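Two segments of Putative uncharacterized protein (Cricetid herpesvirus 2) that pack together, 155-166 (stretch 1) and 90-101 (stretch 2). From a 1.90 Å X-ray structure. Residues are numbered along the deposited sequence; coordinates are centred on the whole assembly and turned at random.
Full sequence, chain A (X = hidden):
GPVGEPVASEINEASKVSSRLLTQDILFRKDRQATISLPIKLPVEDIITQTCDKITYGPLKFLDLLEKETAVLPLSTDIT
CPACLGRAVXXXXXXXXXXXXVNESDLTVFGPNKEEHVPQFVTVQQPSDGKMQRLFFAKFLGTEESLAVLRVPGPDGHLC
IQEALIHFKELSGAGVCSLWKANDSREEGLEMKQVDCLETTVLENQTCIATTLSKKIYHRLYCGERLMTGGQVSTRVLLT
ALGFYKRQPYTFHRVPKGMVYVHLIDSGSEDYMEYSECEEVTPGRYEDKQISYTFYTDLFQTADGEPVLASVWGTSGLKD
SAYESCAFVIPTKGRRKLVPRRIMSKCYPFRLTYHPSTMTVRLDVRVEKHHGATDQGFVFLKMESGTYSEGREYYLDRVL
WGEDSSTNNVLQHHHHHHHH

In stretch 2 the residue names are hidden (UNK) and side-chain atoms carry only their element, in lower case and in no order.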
# COMPACT_ATOMS: atom_id res chain seq x y z
N PRO A 155 -13.87 24.36 12.19
CA PRO A 155 -14.14 24.32 10.75
C PRO A 155 -12.89 24.58 9.93
O PRO A 155 -12.89 24.30 8.74
CB PRO A 155 -15.17 25.45 10.55
CG PRO A 155 -15.31 26.14 11.91
CD PRO A 155 -14.16 25.69 12.75
N ASP A 156 -11.84 25.10 10.57
CA ASP A 156 -10.63 25.54 9.86
C ASP A 156 -9.41 24.66 10.16
O ASP A 156 -8.33 24.92 9.62
CB ASP A 156 -10.32 26.99 10.23
CG ASP A 156 -11.37 27.96 9.73
OD1 ASP A 156 -11.85 27.79 8.58
OD2 ASP A 156 -11.71 28.90 10.47
N GLY A 157 -9.58 23.66 11.01
CA GLY A 157 -8.48 22.78 11.38
C GLY A 157 -7.80 22.12 10.20
O GLY A 157 -6.57 22.07 10.13
N HIS A 158 -8.59 21.62 9.26
CA HIS A 158 -8.06 20.94 8.08
C HIS A 158 -7.09 21.81 7.29
O HIS A 158 -6.21 21.30 6.59
CB HIS A 158 -9.20 20.50 7.17
CG HIS A 158 -9.89 21.63 6.47
ND1 HIS A 158 -10.80 22.45 7.10
CD2 HIS A 158 -9.79 22.07 5.20
CE1 HIS A 158 -11.24 23.35 6.24
NE2 HIS A 158 -10.64 23.15 5.08
N LEU A 159 -7.24 23.13 7.40
CA LEU A 159 -6.41 24.05 6.63
C LEU A 159 -4.96 24.10 7.12
O LEU A 159 -4.11 24.68 6.46
CB LEU A 159 -6.99 25.47 6.67
CG LEU A 159 -8.38 25.66 6.06
CD1 LEU A 159 -8.85 27.08 6.29
CD2 LEU A 159 -8.37 25.35 4.57
N CYS A 160 -4.70 23.51 8.28
CA CYS A 160 -3.34 23.50 8.83
C CYS A 160 -2.49 22.34 8.27
O CYS A 160 -1.27 22.35 8.39
CB CYS A 160 -3.38 23.44 10.35
SG CYS A 160 -4.35 24.76 11.14
N ILE A 161 -3.15 21.35 7.67
CA ILE A 161 -2.43 20.20 7.13
C ILE A 161 -2.33 20.31 5.61
O ILE A 161 -3.30 20.03 4.90
CB ILE A 161 -3.12 18.88 7.53
CG1 ILE A 161 -3.28 18.81 9.05
CG2 ILE A 161 -2.30 17.69 7.04
CD1 ILE A 161 -4.35 17.85 9.50
N GLN A 162 -1.17 20.72 5.11
CA GLN A 162 -0.98 20.93 3.67
C GLN A 162 -0.89 19.62 2.90
O GLN A 162 -1.38 19.51 1.78
CB GLN A 162 0.29 21.73 3.41
CG GLN A 162 0.10 23.24 3.47
CD GLN A 162 -0.13 23.73 4.88
OE1 GLN A 162 0.26 23.07 5.85
NE2 GLN A 162 -0.77 24.88 5.01
N GLU A 163 -0.22 18.64 3.49
CA GLU A 163 -0.07 17.34 2.86
C GLU A 163 0.33 16.29 3.88
O GLU A 163 0.84 16.61 4.95
CB GLU A 163 0.98 17.41 1.75
CG GLU A 163 2.39 17.57 2.27
CD GLU A 163 3.42 17.66 1.16
OE1 GLU A 163 3.06 18.02 0.03
OE2 GLU A 163 4.60 17.36 1.43
N ALA A 164 0.09 15.03 3.52
CA ALA A 164 0.51 13.91 4.35
C ALA A 164 1.16 12.82 3.50
O ALA A 164 0.57 12.33 2.54
CB ALA A 164 -0.66 13.36 5.13
N LEU A 165 2.38 12.48 3.89
CA LEU A 165 3.10 11.35 3.33
C LEU A 165 2.87 10.12 4.18
O LEU A 165 2.96 10.19 5.41
CB LEU A 165 4.60 11.66 3.27
CG LEU A 165 5.54 10.49 2.96
CD1 LEU A 165 5.36 10.02 1.52
CD2 LEU A 165 6.98 10.86 3.25
N ILE A 166 2.57 9.00 3.53
CA ILE A 166 2.65 7.70 4.19
C ILE A 166 3.71 6.88 3.48
O ILE A 166 3.66 6.67 2.27
CB ILE A 166 1.31 6.97 4.19
CG1 ILE A 166 0.31 7.75 5.05
CG2 ILE A 166 1.48 5.54 4.72
CD1 ILE A 166 -1.10 7.25 4.96
N UNK A 90 3.75 7.86 8.95
CA UNK A 90 2.99 9.02 8.52
C UNK A 90 3.80 10.29 8.80
O UNK A 90 4.26 10.49 9.91
c UNK A 90 1.64 9.07 9.25
c UNK A 90 0.24 10.57 7.81
c UNK A 90 0.83 10.36 9.20
c UNK A 90 -0.28 10.37 10.26
N UNK A 91 3.97 11.13 7.79
CA UNK A 91 4.65 12.41 7.96
C UNK A 91 3.82 13.51 7.31
O UNK A 91 3.61 13.49 6.10
c UNK A 91 6.85 11.24 7.85
c UNK A 91 6.05 12.41 7.34
c UNK A 91 6.77 13.73 7.61
N UNK A 92 3.37 14.46 8.12
CA UNK A 92 2.50 15.51 7.64
C UNK A 92 3.11 16.88 7.81
O UNK A 92 3.90 17.11 8.73
N UNK A 93 2.75 17.78 6.91
CA UNK A 93 3.21 19.16 6.99
C UNK A 93 2.15 20.01 7.69
O UNK A 93 0.99 20.02 7.28
c UNK A 93 3.51 19.72 5.61
c UNK A 93 3.85 21.20 5.64
n UNK A 93 3.90 23.87 4.33
c UNK A 93 4.84 21.58 4.57
c UNK A 93 5.13 23.07 4.61
N UNK A 94 2.58 20.72 8.73
CA UNK A 94 1.69 21.54 9.55
C UNK A 94 1.98 23.02 9.31
O UNK A 94 3.10 23.47 9.52
c UNK A 94 1.25 23.11 12.62
c UNK A 94 -1.25 20.58 11.92
c UNK A 94 -0.39 21.63 12.28
c UNK A 94 -2.14 22.59 13.70
c UNK A 94 1.87 21.20 11.03
n UNK A 94 0.16 23.51 13.37
c UNK A 94 -0.86 22.61 13.17
c UNK A 94 0.96 21.96 11.94
c UNK A 94 -2.52 20.56 12.45
c UNK A 94 -2.96 21.56 13.33
N UNK A 95 0.98 23.75 8.84
CA UNK A 95 1.13 25.19 8.65
C UNK A 95 -0.24 25.83 8.61
O UNK A 95 -0.95 25.73 7.61
c UNK A 95 3.31 27.22 6.13
c UNK A 95 1.92 25.49 7.37
c UNK A 95 2.23 26.97 7.17
o UNK A 95 3.87 26.24 5.58
o UNK A 95 3.61 28.40 5.86
N UNK A 96 -0.61 26.45 9.72
CA UNK A 96 -1.92 27.08 9.85
C UNK A 96 -1.91 28.46 9.21
O UNK A 96 -0.98 29.24 9.44
s UNK A 96 -2.81 25.67 12.10
c UNK A 96 -2.30 27.20 11.32
N UNK A 97 -2.93 28.77 8.39
CA UNK A 97 -3.12 30.16 7.96
C UNK A 97 -3.11 31.14 9.14
O UNK A 97 -3.33 30.73 10.29
c UNK A 97 -3.84 27.85 7.67
c UNK A 97 -4.63 28.76 6.77
c UNK A 97 -4.48 30.14 7.28
N UNK A 98 -2.85 32.41 8.87
CA UNK A 98 -2.75 33.42 9.92
C UNK A 98 -4.06 33.55 10.69
O UNK A 98 -4.06 33.71 11.91
c UNK A 98 -2.35 34.76 9.33
N UNK A 99 -5.18 33.46 9.98
CA UNK A 99 -6.49 33.74 10.56
C UNK A 99 -7.07 32.57 11.36
O UNK A 99 -8.03 32.75 12.11
c UNK A 99 -7.47 34.14 9.46
c UNK A 99 -7.24 32.60 7.38
n UNK A 99 -7.99 31.53 6.93
c UNK A 99 -7.83 33.01 8.53
n UNK A 99 -8.91 32.20 8.74
c UNK A 99 -8.98 31.31 7.75
N UNK A 100 -6.49 31.38 11.21
CA UNK A 100 -7.00 30.21 11.91
C UNK A 100 -6.18 29.97 13.19
O UNK A 100 -4.95 30.05 13.18
c UNK A 100 -6.97 28.95 11.01
c UNK A 100 -7.50 27.74 11.76
c UNK A 100 -5.59 28.68 10.50
N UNK A 101 -6.90 29.70 14.28
CA UNK A 101 -6.29 29.55 15.60
C UNK A 101 -6.38 28.12 16.08
O UNK A 101 -7.23 27.78 16.91
c UNK A 101 -6.96 30.48 16.59

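Position 90 carries four carbons, forked at the second, and one tip lies 4.0 Å from Ala164 CB and 3.9 Å from Ile166 CG1. A fork one carbon out from CB is leucine: Leu90, whose CD1 is the tip that meets both neighbours.

Position 91 has three carbons, one carrying the other two, so the branch is at CB itself. Its CB sits 4.4 Å from Leu165 CB, and its backbone is paired with the same residue on both sides: N gives a hydrogen bond to Leu165 O at 2.8 Å, and O accepts one from Leu165 N at 2.7 Å. This is Val91.

Position 92 has no side-chain atoms and is Gly92. Its CA comes within 4.2 Å of Ala164 CA, and small residues thus face each other where the strands run close. An ideal CB here would lie 3.6 Å from Glu163 O and 4.3 Å from Ala164 CB.

Position 93 extends four carbons in a row to a terminal nitrogen, which ends 3.9 Å from Gln162 CG; the residue is Lys93. Its backbone N donates to Glu163 O at 3.0 Å, while its O accepts from Gln162 N at 3.1 Å.

Position 94 shows one carbon and then fused five- and six-membered rings holding eight carbons and one nitrogen, which can only be tryptophan. In Trp94 the six-membered ring receives Cys160 CB over its face, 3.5 Å from the centroid, and CZ3 lies 3.9 Å from Ile161 CG1.

Position 95 has three carbons, the third carrying two oxygens: Glu95. Its OE1 forms a salt bridge with Lys93 NZ at 2.7 Å, within its own stretch. Toward stretch 1 the backbone does the bonding, N to Cys160 O at 2.7 Å and O from Gln162 NE2 at 2.7 Å.

Position 96 is one carbon and one sulfur, the sulfur 2.0 Å from Cys160 SG. That is covalent distance, so Cys96 closes a disulfide, with chi3 at 105°.

Position 97 has three carbons closing a ring onto the backbone nitrogen: Pro97, with CG 4.1 Å from Leu159 CB.

Position 98 has a single carbon and touches nothing on stretch 1; it is Ala98.

Position 99 bears one carbon and a five-membered ring of three carbons and two nitrogens, hence His99, its CE1 4.5 Å from Leu159 CD1.

Position 100 again has one carbon carrying two. Val100 places CG2 3.3 Å from Asp156 CB and CG1 4.2 Å from Cys160 SG.

Position 101, one carbon and no contact, is Ala101.

The contact works as an antiparallel strand pair finished by a covalent lock. Backbone hydrogen bonds set the register, and alternation places Leu90 and Trp94 on the face shared with Ile161, Ala164 and Ile166, while Val91 and Lys93 share the other with Glu163 and Leu165. Beyond the strand, the disulfide ties the loop of stretch 2 to the 3-10 segment, beside the tryptophan ring.

Stretch 2 (90-101) LVGKWECPAHVA
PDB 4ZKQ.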